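Tapirin (Caldicellulosiruptor kristjanssonii, PDB 6N2B) probably binds cellulose through a C-terminal domain built as a calcium-containing beta-helix, consistent with a role in attaching the thermophilic bacterium to plant biomass. Local coordinates at residues 219-224 / 525-530; 366-371 / 386-391; 478-483 / 508-513. One frame throughout, in Å; residues are numbered along the deposited sequence.

Interaction 1: residues 219-224 / 525-530; sequences YKFTVR and AGIELI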
ATOM      1  N   TYR A 219       2.692   8.217  11.417  1.00 26.30           N
ATOM      2  CA  TYR A 219       3.494   9.207  10.709  1.00 31.98           C
ATOM      3  C   TYR A 219       4.945   8.753  10.581  1.00 25.40           C
ATOM      4  O   TYR A 219       5.548   8.295  11.555  1.00 28.97           O
ATOM      5  CB  TYR A 219       3.423  10.522  11.478  1.00 33.17           C
ATOM      6  CG  TYR A 219       4.206  11.656  10.883  1.00 33.19           C
ATOM      7  CD1 TYR A 219       3.727  12.337   9.772  1.00 24.15           C
ATOM      8  CD2 TYR A 219       5.405  12.071  11.458  1.00 27.03           C
ATOM      9  CE1 TYR A 219       4.424  13.387   9.239  1.00 33.73           C
ATOM     10  CE2 TYR A 219       6.110  13.120  10.933  1.00 31.10           C
ATOM     11  CZ  TYR A 219       5.620  13.783   9.817  1.00 37.05           C
ATOM     12  OH  TYR A 219       6.319  14.842   9.269  1.00 34.39           O
ATOM     13  N   LYS A 220       5.508   8.905   9.380  1.00 31.27           N
ATOM     14  CA  LYS A 220       6.856   8.429   9.064  1.00 28.92           C
ATOM     15  C   LYS A 220       6.916   6.905   9.097  1.00 27.07           C
ATOM     16  O   LYS A 220       7.376   6.299  10.069  1.00 29.10           O
ATOM     17  CB  LYS A 220       7.888   9.035  10.021  1.00 29.32           C
ATOM     18  CG  LYS A 220       8.788  10.048   9.372  1.00 44.33           C
ATOM     19  CD  LYS A 220       9.930   9.348   8.616  1.00 56.34           C
ATOM     20  CE  LYS A 220      10.928  10.344   8.003  1.00 62.05           C
ATOM     21  NZ  LYS A 220      10.623  10.698   6.580  1.00 67.04           N
ATOM     22  N   PHE A 221       6.427   6.270   8.045  1.00 27.08           N
ATOM     23  CA  PHE A 221       6.416   4.817   7.967  1.00 25.91           C
ATOM     24  C   PHE A 221       6.856   4.454   6.566  1.00 24.33           C
ATOM     25  O   PHE A 221       6.230   4.869   5.584  1.00 21.94           O
ATOM     26  CB  PHE A 221       5.026   4.250   8.271  1.00 28.18           C
ATOM     27  CG  PHE A 221       4.975   2.739   8.391  1.00 26.01           C
ATOM     28  CD1 PHE A 221       4.733   1.944   7.279  1.00 26.53           C
ATOM     29  CD2 PHE A 221       5.109   2.119   9.625  1.00 30.52           C
ATOM     30  CE1 PHE A 221       4.650   0.551   7.393  1.00 21.44           C
ATOM     31  CE2 PHE A 221       5.036   0.722   9.736  1.00 26.85           C
ATOM     32  CZ  PHE A 221       4.805  -0.055   8.616  1.00 16.18           C
ATOM     33  N   THR A 222       7.953   3.726   6.473  1.00 22.39           N
ATOM     34  CA  THR A 222       8.456   3.250   5.200  1.00 24.33           C
ATOM     35  C   THR A 222       8.358   1.737   5.196  1.00 25.58           C
ATOM     36  O   THR A 222       8.810   1.081   6.138  1.00 27.80           O
ATOM     37  CB  THR A 222       9.906   3.672   4.975  1.00 19.35           C
ATOM     38  OG1 THR A 222      10.009   5.100   4.934  1.00 27.83           O
ATOM     39  CG2 THR A 222      10.409   3.075   3.689  1.00 19.03           C
ATOM     40  N   VAL A 223       7.752   1.185   4.157  1.00 19.59           N
ATOM     41  CA  VAL A 223       7.866  -0.232   3.872  1.00 17.20           C
ATOM     42  C   VAL A 223       8.699  -0.391   2.603  1.00 20.62           C
ATOM     43  O   VAL A 223       8.462   0.281   1.589  1.00 16.33           O
ATOM     44  CB  VAL A 223       6.493  -0.913   3.771  1.00 13.79           C
ATOM     45  CG1 VAL A 223       5.551  -0.112   2.916  1.00 15.49           C
ATOM     46  CG2 VAL A 223       6.671  -2.307   3.216  1.00 13.66           C
ATOM     47  N   ARG A 224       9.715  -1.242   2.687  1.00 20.44           N
ATOM     48  CA  ARG A 224      10.706  -1.424   1.637  1.00 19.56           C
ATOM     49  C   ARG A 224      10.682  -2.898   1.239  1.00 24.34           C
ATOM     50  O   ARG A 224      11.167  -3.762   1.987  1.00 16.30           O
ATOM     51  CB  ARG A 224      12.086  -0.978   2.124  1.00 17.91           C
ATOM     52  CG  ARG A 224      13.242  -1.310   1.205  1.00 23.01           C
ATOM     53  CD  ARG A 224      14.592  -0.946   1.854  1.00 29.44           C
ATOM     54  NE  ARG A 224      14.651   0.470   2.221  1.00 35.01           N
ATOM     55  CZ  ARG A 224      15.184   1.409   1.446  1.00 27.89           C
ATOM     56  NH1 ARG A 224      15.712   1.060   0.282  1.00 14.02           N
ATOM     57  NH2 ARG A 224      15.192   2.685   1.832  1.00 27.12           N
ATOM     58  N   ALA A 525       9.846   8.748  16.747  1.00 31.72           N
ATOM     59  CA  ALA A 525      10.677   8.010  15.797  1.00 26.02           C
ATOM     60  C   ALA A 525       9.811   7.475  14.663  1.00 24.36           C
ATOM     61  O   ALA A 525       8.610   7.267  14.828  1.00 23.77           O
ATOM     62  CB  ALA A 525      11.429   6.855  16.474  1.00 16.23           C
ATOM     63  N   GLY A 526      10.435   7.269  13.509  1.00 24.57           N
ATOM     64  CA  GLY A 526       9.784   6.613  12.402  1.00 27.71           C
ATOM     65  C   GLY A 526      10.101   5.126  12.323  1.00 30.63           C
ATOM     66  O   GLY A 526      11.036   4.631  12.944  1.00 29.47           O
ATOM     67  N   ILE A 527       9.288   4.405  11.558  1.00 32.22           N
ATOM     68  CA  ILE A 527       9.491   2.984  11.304  1.00 24.42           C
ATOM     69  C   ILE A 527      10.056   2.827   9.902  1.00 21.06           C
ATOM     70  O   ILE A 527       9.557   3.440   8.954  1.00 29.19           O
ATOM     71  CB  ILE A 527       8.179   2.198  11.437  1.00 18.79           C
ATOM     72  CG1 ILE A 527       7.437   2.605  12.707  1.00 22.51           C
ATOM     73  CG2 ILE A 527       8.448   0.705  11.371  1.00 14.56           C
ATOM     74  CD1 ILE A 527       7.903   1.935  13.926  1.00 20.22           C
ATOM     75  N   GLU A 528      11.080   2.008   9.766  1.00 19.27           N
ATOM     76  CA  GLU A 528      11.562   1.553   8.472  1.00 16.00           C
ATOM     77  C   GLU A 528      11.376   0.044   8.501  1.00 20.48           C
ATOM     78  O   GLU A 528      12.189  -0.662   9.100  1.00 26.32           O
ATOM     79  CB  GLU A 528      13.017   1.955   8.261  1.00 25.22           C
ATOM     80  CG  GLU A 528      13.788   1.177   7.184  1.00 30.88           C
ATOM     81  CD  GLU A 528      13.825   1.902   5.852  1.00 38.90           C
ATOM     82  OE1 GLU A 528      13.672   3.157   5.855  1.00 42.01           O
ATOM     83  OE2 GLU A 528      13.996   1.216   4.809  1.00 30.35           O
ATOM     84  N   LEU A 529      10.296  -0.447   7.893  1.00 20.53           N
ATOM     85  CA  LEU A 529      10.001  -1.880   7.846  1.00 17.59           C
ATOM     86  C   LEU A 529      10.555  -2.459   6.547  1.00 20.45           C
ATOM     87  O   LEU A 529      10.029  -2.193   5.462  1.00 21.92           O
ATOM     88  CB  LEU A 529       8.501  -2.134   7.946  1.00 16.50           C
ATOM     89  CG  LEU A 529       8.040  -3.558   7.608  1.00 15.73           C
ATOM     90  CD1 LEU A 529       8.602  -4.527   8.611  1.00 18.26           C
ATOM     91  CD2 LEU A 529       6.539  -3.673   7.615  1.00 15.13           C
ATOM     92  N   ILE A 530      11.610  -3.253   6.647  1.00 18.79           N
ATOM     93  CA  ILE A 530      12.253  -3.850   5.478  1.00 23.80           C
ATOM     94  C   ILE A 530      11.757  -5.283   5.354  1.00 15.20           C
ATOM     95  O   ILE A 530      12.078  -6.128   6.193  1.00 22.32           O
ATOM     96  CB  ILE A 530      13.786  -3.806   5.589  1.00 23.99           C
ATOM     97  CG1 ILE A 530      14.270  -2.402   5.940  1.00 19.92           C
ATOM     98  CG2 ILE A 530      14.434  -4.298   4.309  1.00 11.12           C
ATOM     99  CD1 ILE A 530      15.769  -2.234   5.760  1.00 17.40           C
TER
HETATM  100  O   HOH W   1       6.743   9.221  13.732  1.00 29.77           O

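Interaction 2: residues 366-371 / 386-391; sequences GRVFIE and GTIEGP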
ATOM      1  N   GLY A 366      -7.572  23.264 -15.549  1.00 39.18           N
ATOM      2  CA  GLY A 366      -7.030  21.949 -15.824  1.00 38.92           C
ATOM      3  C   GLY A 366      -6.423  21.895 -17.213  1.00 40.21           C
ATOM      4  O   GLY A 366      -6.827  22.623 -18.123  1.00 37.21           O
ATOM      5  N   ARG A 367      -5.420  21.036 -17.370  1.00 40.32           N
ATOM      6  CA  ARG A 367      -4.752  20.844 -18.647  1.00 34.75           C
ATOM      7  C   ARG A 367      -4.634  19.358 -18.931  1.00 39.56           C
ATOM      8  O   ARG A 367      -4.310  18.577 -18.036  1.00 40.90           O
ATOM      9  CB  ARG A 367      -3.362  21.500 -18.651  1.00 40.43           C
ATOM     10  CG  ARG A 367      -3.375  22.955 -18.202  1.00 45.24           C
ATOM     11  CD  ARG A 367      -2.229  23.769 -18.807  1.00 49.49           C
ATOM     12  NE  ARG A 367      -0.906  23.158 -18.630  1.00 65.53           N
ATOM     13  CZ  ARG A 367      -0.303  22.951 -17.455  1.00 62.56           C
ATOM     14  NH1 ARG A 367      -0.896  23.286 -16.310  1.00 63.01           N
ATOM     15  NH2 ARG A 367       0.904  22.400 -17.421  1.00 54.74           N
ATOM     16  N   VAL A 368      -4.915  18.960 -20.166  1.00 38.62           N
ATOM     17  CA  VAL A 368      -4.597  17.615 -20.636  1.00 32.09           C
ATOM     18  C   VAL A 368      -3.622  17.760 -21.788  1.00 34.65           C
ATOM     19  O   VAL A 368      -3.916  18.450 -22.769  1.00 45.00           O
ATOM     20  CB  VAL A 368      -5.835  16.833 -21.088  1.00 31.01           C
ATOM     21  CG1 VAL A 368      -5.411  15.682 -22.014  1.00 26.41           C
ATOM     22  CG2 VAL A 368      -6.611  16.325 -19.904  1.00 27.47           C
ATOM     23  N   PHE A 369      -2.472  17.114 -21.680  1.00 22.78           N
ATOM     24  CA  PHE A 369      -1.473  17.120 -22.732  1.00 28.59           C
ATOM     25  C   PHE A 369      -1.394  15.730 -23.345  1.00 27.07           C
ATOM     26  O   PHE A 369      -1.211  14.746 -22.631  1.00 28.93           O
ATOM     27  CB  PHE A 369      -0.123  17.552 -22.168  1.00 27.07           C
ATOM     28  CG  PHE A 369       0.904  17.864 -23.204  1.00 31.66           C
ATOM     29  CD1 PHE A 369       1.716  16.859 -23.723  1.00 38.08           C
ATOM     30  CD2 PHE A 369       1.088  19.168 -23.640  1.00 34.37           C
ATOM     31  CE1 PHE A 369       2.693  17.149 -24.682  1.00 39.79           C
ATOM     32  CE2 PHE A 369       2.057  19.469 -24.600  1.00 32.62           C
ATOM     33  CZ  PHE A 369       2.862  18.460 -25.119  1.00 32.90           C
ATOM     34  N   ILE A 370      -1.545  15.648 -24.660  1.00 28.05           N
ATOM     35  CA  ILE A 370      -1.405  14.393 -25.387  1.00 26.01           C
ATOM     36  C   ILE A 370      -0.095  14.442 -26.166  1.00 38.44           C
ATOM     37  O   ILE A 370       0.087  15.285 -27.055  1.00 32.51           O
ATOM     38  CB  ILE A 370      -2.603  14.146 -26.307  1.00 23.64           C
ATOM     39  CG1 ILE A 370      -3.878  14.382 -25.506  1.00 26.83           C
ATOM     40  CG2 ILE A 370      -2.562  12.735 -26.881  1.00 18.89           C
ATOM     41  CD1 ILE A 370      -5.072  14.579 -26.335  1.00 26.93           C
ATOM     42  N   GLU A 371       0.823  13.548 -25.826  1.00 35.14           N
ATOM     43  CA  GLU A 371       2.121  13.627 -26.462  1.00 40.85           C
ATOM     44  C   GLU A 371       2.055  13.030 -27.859  1.00 37.27           C
ATOM     45  O   GLU A 371       1.087  12.360 -28.240  1.00 37.00           O
ATOM     46  CB  GLU A 371       3.187  12.929 -25.618  1.00 40.03           C
ATOM     47  CG  GLU A 371       3.736  13.827 -24.518  1.00 45.41           C
ATOM     48  CD  GLU A 371       4.758  13.132 -23.633  1.00 49.64           C
ATOM     49  OE1 GLU A 371       5.034  11.928 -23.866  1.00 40.21           O
ATOM     50  OE2 GLU A 371       5.277  13.802 -22.705  1.00 38.46           O
ATOM     51  N   GLY A 386     -10.663  25.022 -19.360  1.00 42.29           N
ATOM     52  CA  GLY A 386      -9.430  24.276 -19.433  1.00 41.88           C
ATOM     53  C   GLY A 386      -8.920  24.099 -20.856  1.00 44.85           C
ATOM     54  O   GLY A 386      -9.536  24.499 -21.840  1.00 45.22           O
ATOM     55  N   THR A 387      -7.760  23.463 -20.936  1.00 46.43           N
ATOM     56  CA  THR A 387      -7.023  23.337 -22.170  1.00 36.42           C
ATOM     57  C   THR A 387      -6.775  21.870 -22.492  1.00 45.38           C
ATOM     58  O   THR A 387      -6.739  21.016 -21.606  1.00 40.94           O
ATOM     59  CB  THR A 387      -5.695  24.091 -22.072  1.00 42.27           C
ATOM     60  OG1 THR A 387      -5.215  24.331 -23.393  1.00 73.92           O
ATOM     61  CG2 THR A 387      -4.666  23.284 -21.291  1.00 51.17           C
ATOM     62  N   ILE A 388      -6.671  21.575 -23.784  1.00 53.35           N
ATOM     63  CA  ILE A 388      -6.008  20.373 -24.276  1.00 40.95           C
ATOM     64  C   ILE A 388      -5.067  20.796 -25.391  1.00 37.20           C
ATOM     65  O   ILE A 388      -5.509  21.353 -26.403  1.00 61.97           O
ATOM     66  CB  ILE A 388      -6.992  19.314 -24.787  1.00 37.75           C
ATOM     67  CG1 ILE A 388      -7.832  18.775 -23.653  1.00 33.98           C
ATOM     68  CG2 ILE A 388      -6.259  18.148 -25.410  1.00 33.11           C
ATOM     69  CD1 ILE A 388      -9.247  18.780 -23.989  1.00 41.62           C
ATOM     70  N   GLU A 389      -3.777  20.550 -25.208  1.00 40.48           N
ATOM     71  CA  GLU A 389      -2.790  20.877 -26.227  1.00 47.63           C
ATOM     72  C   GLU A 389      -1.965  19.622 -26.501  1.00 38.51           C
ATOM     73  O   GLU A 389      -2.318  18.498 -26.122  1.00 26.89           O
ATOM     74  CB  GLU A 389      -1.933  22.082 -25.806  1.00 51.54           C
ATOM     75  CG  GLU A 389      -2.632  23.102 -24.919  1.00 75.89           C
ATOM     76  CD  GLU A 389      -2.138  24.548 -25.140  1.00 93.45           C
ATOM     77  OE1 GLU A 389      -1.569  24.838 -26.235  1.00103.55           O
ATOM     78  OE2 GLU A 389      -2.311  25.398 -24.244  1.00 86.50           O
ATOM     79  N   GLY A 390      -0.822  19.805 -27.153  1.00 52.37           N
ATOM     80  CA  GLY A 390       0.055  18.711 -27.477  1.00 44.19           C
ATOM     81  C   GLY A 390      -0.186  18.145 -28.861  1.00 37.08           C
ATOM     82  O   GLY A 390      -1.270  18.281 -29.443  1.00 36.47           O
ATOM     83  N   PRO A 391       0.828  17.475 -29.405  1.00 36.76           N
ATOM     84  CA  PRO A 391       0.787  17.019 -30.804  1.00 38.54           C
ATOM     85  C   PRO A 391       0.118  15.672 -31.042  1.00 37.98           C
ATOM     86  O   PRO A 391       0.149  15.187 -32.180  1.00 46.87           O
ATOM     87  CB  PRO A 391       2.279  16.937 -31.159  1.00 44.13           C
ATOM     88  CG  PRO A 391       2.945  16.572 -29.850  1.00 27.87           C
ATOM     89  CD  PRO A 391       2.144  17.250 -28.775  1.00 37.20           C
TER

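Interaction 3: residues 478-483 / 508-513; sequences RLYLAS and EGAIIT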
ATOM      1  N   ARG A 478      15.735 -10.778  12.898  1.00 21.02           N
ATOM      2  CA  ARG A 478      14.590 -10.698  12.004  1.00 17.31           C
ATOM      3  C   ARG A 478      13.329 -10.896  12.830  1.00 19.45           C
ATOM      4  O   ARG A 478      13.180 -11.918  13.514  1.00 16.59           O
ATOM      5  CB  ARG A 478      14.687 -11.752  10.905  1.00 20.85           C
ATOM      6  CG  ARG A 478      15.900 -11.602  10.015  1.00 17.33           C
ATOM      7  CD  ARG A 478      15.579 -10.633   8.905  1.00 23.21           C
ATOM      8  NE  ARG A 478      16.778 -10.059   8.305  1.00 23.25           N
ATOM      9  CZ  ARG A 478      17.469 -10.632   7.329  1.00 15.93           C
ATOM     10  NH1 ARG A 478      17.090 -11.801   6.835  1.00 12.73           N
ATOM     11  NH2 ARG A 478      18.547 -10.032   6.863  1.00 18.88           N
ATOM     12  N   LEU A 479      12.423  -9.924  12.755  1.00 18.00           N
ATOM     13  CA  LEU A 479      11.246  -9.861  13.606  1.00 15.36           C
ATOM     14  C   LEU A 479       9.978 -10.010  12.772  1.00 16.44           C
ATOM     15  O   LEU A 479       9.773  -9.270  11.804  1.00 19.09           O
ATOM     16  CB  LEU A 479      11.233  -8.537  14.357  1.00 18.69           C
ATOM     17  CG  LEU A 479      10.980  -8.471  15.848  1.00 21.07           C
ATOM     18  CD1 LEU A 479      10.463  -7.080  16.176  1.00 21.60           C
ATOM     19  CD2 LEU A 479      10.001  -9.542  16.270  1.00 20.63           C
ATOM     20  N   TYR A 480       9.136 -10.960  13.146  1.00 13.86           N
ATOM     21  CA  TYR A 480       7.824 -11.163  12.538  1.00 16.97           C
ATOM     22  C   TYR A 480       6.780 -10.950  13.634  1.00 22.80           C
ATOM     23  O   TYR A 480       6.693 -11.742  14.581  1.00 16.49           O
ATOM     24  CB  TYR A 480       7.728 -12.555  11.914  1.00 12.20           C
ATOM     25  CG  TYR A 480       8.781 -12.725  10.883  1.00 18.24           C
ATOM     26  CD1 TYR A 480      10.072 -13.086  11.244  1.00 15.96           C
ATOM     27  CD2 TYR A 480       8.512 -12.451   9.534  1.00 15.59           C
ATOM     28  CE1 TYR A 480      11.066 -13.195  10.291  1.00 17.83           C
ATOM     29  CE2 TYR A 480       9.494 -12.561   8.578  1.00 11.47           C
ATOM     30  CZ  TYR A 480      10.767 -12.930   8.958  1.00 17.49           C
ATOM     31  OH  TYR A 480      11.752 -13.040   8.006  1.00 20.49           O
ATOM     32  N   LEU A 481       6.032  -9.854  13.538  1.00 15.08           N
ATOM     33  CA  LEU A 481       5.053  -9.493  14.549  1.00 16.53           C
ATOM     34  C   LEU A 481       3.681  -9.914  14.061  1.00 16.46           C
ATOM     35  O   LEU A 481       3.275  -9.532  12.957  1.00 15.94           O
ATOM     36  CB  LEU A 481       5.057  -7.985  14.828  1.00 19.82           C
ATOM     37  CG  LEU A 481       6.382  -7.247  15.051  1.00 25.04           C
ATOM     38  CD1 LEU A 481       6.194  -5.735  15.098  1.00 14.56           C
ATOM     39  CD2 LEU A 481       7.038  -7.730  16.322  1.00 25.72           C
ATOM     40  N   ALA A 482       2.962 -10.675  14.885  1.00 11.10           N
ATOM     41  CA  ALA A 482       1.593 -11.069  14.572  1.00 16.89           C
ATOM     42  C   ALA A 482       0.695 -10.685  15.740  1.00 18.74           C
ATOM     43  O   ALA A 482       0.878 -11.178  16.859  1.00 21.51           O
ATOM     44  CB  ALA A 482       1.505 -12.564  14.250  1.00  8.20           C
ATOM     45  N   SER A 483      -0.272  -9.806  15.489  1.00 18.28           N
ATOM     46  CA  SER A 483      -1.073  -9.259  16.572  1.00 24.28           C
ATOM     47  C   SER A 483      -2.547  -9.138  16.194  1.00 19.91           C
ATOM     48  O   SER A 483      -2.905  -8.879  15.044  1.00 22.22           O
ATOM     49  CB  SER A 483      -0.542  -7.887  17.008  1.00 23.26           C
ATOM     50  OG  SER A 483      -1.440  -7.296  17.936  1.00 31.65           O
ATOM     51  N   GLU A 508      13.205  -5.625  10.352  1.00 19.09           N
ATOM     52  CA  GLU A 508      13.427  -6.470   9.186  1.00 11.31           C
ATOM     53  C   GLU A 508      12.621  -7.754   9.377  1.00 23.47           C
ATOM     54  O   GLU A 508      12.925  -8.554  10.275  1.00 21.39           O
ATOM     55  CB  GLU A 508      14.910  -6.784   9.020  1.00 13.60           C
ATOM     56  CG  GLU A 508      15.823  -5.563   8.965  1.00 18.48           C
ATOM     57  CD  GLU A 508      17.152  -5.849   8.243  1.00 23.17           C
ATOM     58  OE1 GLU A 508      17.224  -6.864   7.520  1.00 21.77           O
ATOM     59  OE2 GLU A 508      18.121  -5.064   8.385  1.00 21.26           O
ATOM     60  N   GLY A 509      11.605  -7.962   8.527  1.00 18.54           N
ATOM     61  CA  GLY A 509      10.714  -9.103   8.653  1.00 12.34           C
ATOM     62  C   GLY A 509       9.339  -8.796   8.093  1.00 17.62           C
ATOM     63  O   GLY A 509       9.229  -8.559   6.889  1.00 20.56           O
ATOM     64  N   ALA A 510       8.289  -8.789   8.917  1.00  9.70           N
ATOM     65  CA  ALA A 510       6.943  -8.524   8.414  1.00 12.79           C
ATOM     66  C   ALA A 510       5.985  -8.407   9.592  1.00 16.20           C
ATOM     67  O   ALA A 510       6.291  -8.836  10.703  1.00 20.09           O
ATOM     68  CB  ALA A 510       6.454  -9.612   7.449  1.00 12.04           C
ATOM     69  N   ILE A 511       4.817  -7.828   9.328  1.00 16.69           N
ATOM     70  CA  ILE A 511       3.809  -7.550  10.344  1.00 16.22           C
ATOM     71  C   ILE A 511       2.475  -8.096   9.853  1.00 18.31           C
ATOM     72  O   ILE A 511       1.994  -7.708   8.782  1.00 19.97           O
ATOM     73  CB  ILE A 511       3.707  -6.045  10.651  1.00 16.50           C
ATOM     74  CG1 ILE A 511       5.092  -5.494  11.010  1.00 24.23           C
ATOM     75  CG2 ILE A 511       2.730  -5.784  11.771  1.00 12.37           C
ATOM     76  CD1 ILE A 511       5.166  -3.981  11.100  1.00 15.87           C
ATOM     77  N   ILE A 512       1.889  -9.004  10.621  1.00 16.62           N
ATOM     78  CA  ILE A 512       0.580  -9.569  10.331  1.00 18.65           C
ATOM     79  C   ILE A 512      -0.377  -9.111  11.418  1.00 17.26           C
ATOM     80  O   ILE A 512      -0.143  -9.340  12.608  1.00 17.86           O
ATOM     81  CB  ILE A 512       0.616 -11.100  10.277  1.00 21.06           C
ATOM     82  CG1 ILE A 512       1.393 -11.588   9.055  1.00 10.86           C
ATOM     83  CG2 ILE A 512      -0.805 -11.639  10.352  1.00 18.49           C
ATOM     84  CD1 ILE A 512       2.162 -12.874   9.302  1.00 10.95           C
ATOM     85  N   THR A 513      -1.453  -8.471  11.024  1.00 17.00           N
ATOM     86  CA  THR A 513      -2.400  -7.929  11.980  1.00 19.09           C
ATOM     87  C   THR A 513      -3.758  -8.542  11.693  1.00 22.68           C
ATOM     88  O   THR A 513      -4.152  -8.683  10.533  1.00 16.77           O
ATOM     89  CB  THR A 513      -2.450  -6.403  11.896  1.00 26.87           C
ATOM     90  OG1 THR A 513      -3.194  -6.017  10.732  1.00 20.89           O
ATOM     91  CG2 THR A 513      -1.029  -5.830  11.801  1.00 17.15           C
TER

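Interaction 1: residues 219-224 / 525-530
F221 meets I527 and L529 with its ring, both approaching obliquely, on the buried side of two parallel strands that run in register as stacked turns of a beta-helix. CG stands anti to the backbone N (chi1 -172°), and the ring beyond it reaches over toward the other strand, its CD2 3.6 Å from I527 CB. Its far end, CZ, meets L529 CD2 at 4.1 Å, the two side chains lying side by side. Bulky apolar groups suit this side, where V223 also points. Between the strands runs a regular ladder of backbone bonds, among them L529 N to T222 O at 2.8 Å. G526 suits the start of the ladder, where a side chain would point at K220 and leave little room.

On the opposite side T222 is still buried, but E528 and I530 are partly open to solvent and R224 is exposed. Here R224 NE donates to E528 OE2 over 2.8 Å in a nearly straight salt bridge (166°), with OE2 close to the guanidinium plane. OE1 rests 3.9 Å from T222 CB. At the edge of the contact a water donates to both Y219 O and A525 O.

Strand 221-224 continues the stack through backbone bonds to strand 240-250, while strand 526-531 pairs on its other flank with strand 504-508; I520 and I522 of strand 520-522 pack against F221 and I527.

Interaction 2: residues 366-371 / 386-391
The ring of F369 carries G390 on one face: the glycine CA sits 3.8 Å from the ring centroid and 22° off its normal, a CH-pi contact displaced toward the rim. At the ring edge, in its plane, lies CG of E371, and P391 CD approaches CZ obliquely at 3.9 Å. This is the coil-on-coil strand pairing of a parallel beta-helix, where strand 387-389 repeats strand 367-370 one coil later. In F369, chi1 (-168°) sets CG on the far side of CB from the backbone N; the ring itself extends toward G390 and P391. G390 suits its place because its backbone angles would press a side chain against the preceding carbonyl, and a CB would also run into I370 O.

Four backbone bonds hold the strands, from T387 N to G366 O through to I370 N with E389 O. On the side opposite the ring, V368, I370 and I388 provide branched apolar groups: V368 CB meets I388 CG1 at 3.8 Å, and I370 CD1 reaches I388 CG2 at 3.9 Å. V368 and I370 also touch L376 of strand 375-378. E371 turns its polar end to the previous coil, where OE1 accepts from S351 N.

Back on the ring side, the aliphatic part of R367 lies alongside T387 CG2. The threonine hydroxyl OG1 donates to E389 OE2 over 3.2 Å, reaching that oxygen from above the carboxylate plane.

Interaction 3: residues 478-483 / 508-513
Two parallel strands at the calcium-bearing end of this beta-helix domain, 478-483 and 510-513, pair in register. Where the chain turns a corner at G509, just ahead of strand 510-513, the glycine CA lies over one face of the Y480 ring, 4.0 Å from the centroid, in a CH-pi contact offset toward the rim. The backbone angles of G509 by themselves call for glycine, since they would jam a CB against the preceding carbonyl; it would also collide with L479 O. The small A510 follows, its CB 4.1 Å from Y480 CD2, while the Y480 hydroxyl bonds to K532 O.

Five backbone bonds join the segments, I512 N to L481 O being 2.8 Å. On one side L481 CD1 meets I511 CG1 at 4.2 Å, and both residues pack on I487; on the other, A482 lies beside I512. S483 OG bonds to G485 O and T513 OG1 to S211 OG, which gives these buried hydroxyls partners.

R478 bends at chi2 (-86°), bringing CD 3.6 Å from E508 O. Its NE forms a salt bridge with E508 OE1 at 3.3 Å, weak as a hydrogen bond because the N-H is poorly aligned (131°). An alanine in place of R478 would probably leave the E508 carboxylate without its mate across the contact.

Strand 448-453 pairs along the other flank of 478-483, and strand 207-211 along that of 510-513; helix 536-546 covers Y480 and I512 through I538 and I542.

How the interactions relate
Interactions 1 and 3 meet directly, their centres about 13 Å apart. I530 O of interaction 1 lies 3.0 Å from G509 N of interaction 3, a probable hydrogen bond, and L529 CD2 packs 3.8 Å from I511 CD1. Interaction 2 belongs to the far end of the coil stack, its centre about 38 Å from that of interaction 1 and about 46 Å from that of interaction 3. Along the chain, interaction 1 encloses both others in series. Interaction 3 lies beside the calcium site, not in it: the L479 side chain is about 13 Å from the ion and about 8 Å from the side chain of its ligand E465, that of S483 about 7 Å from that of ligand L436.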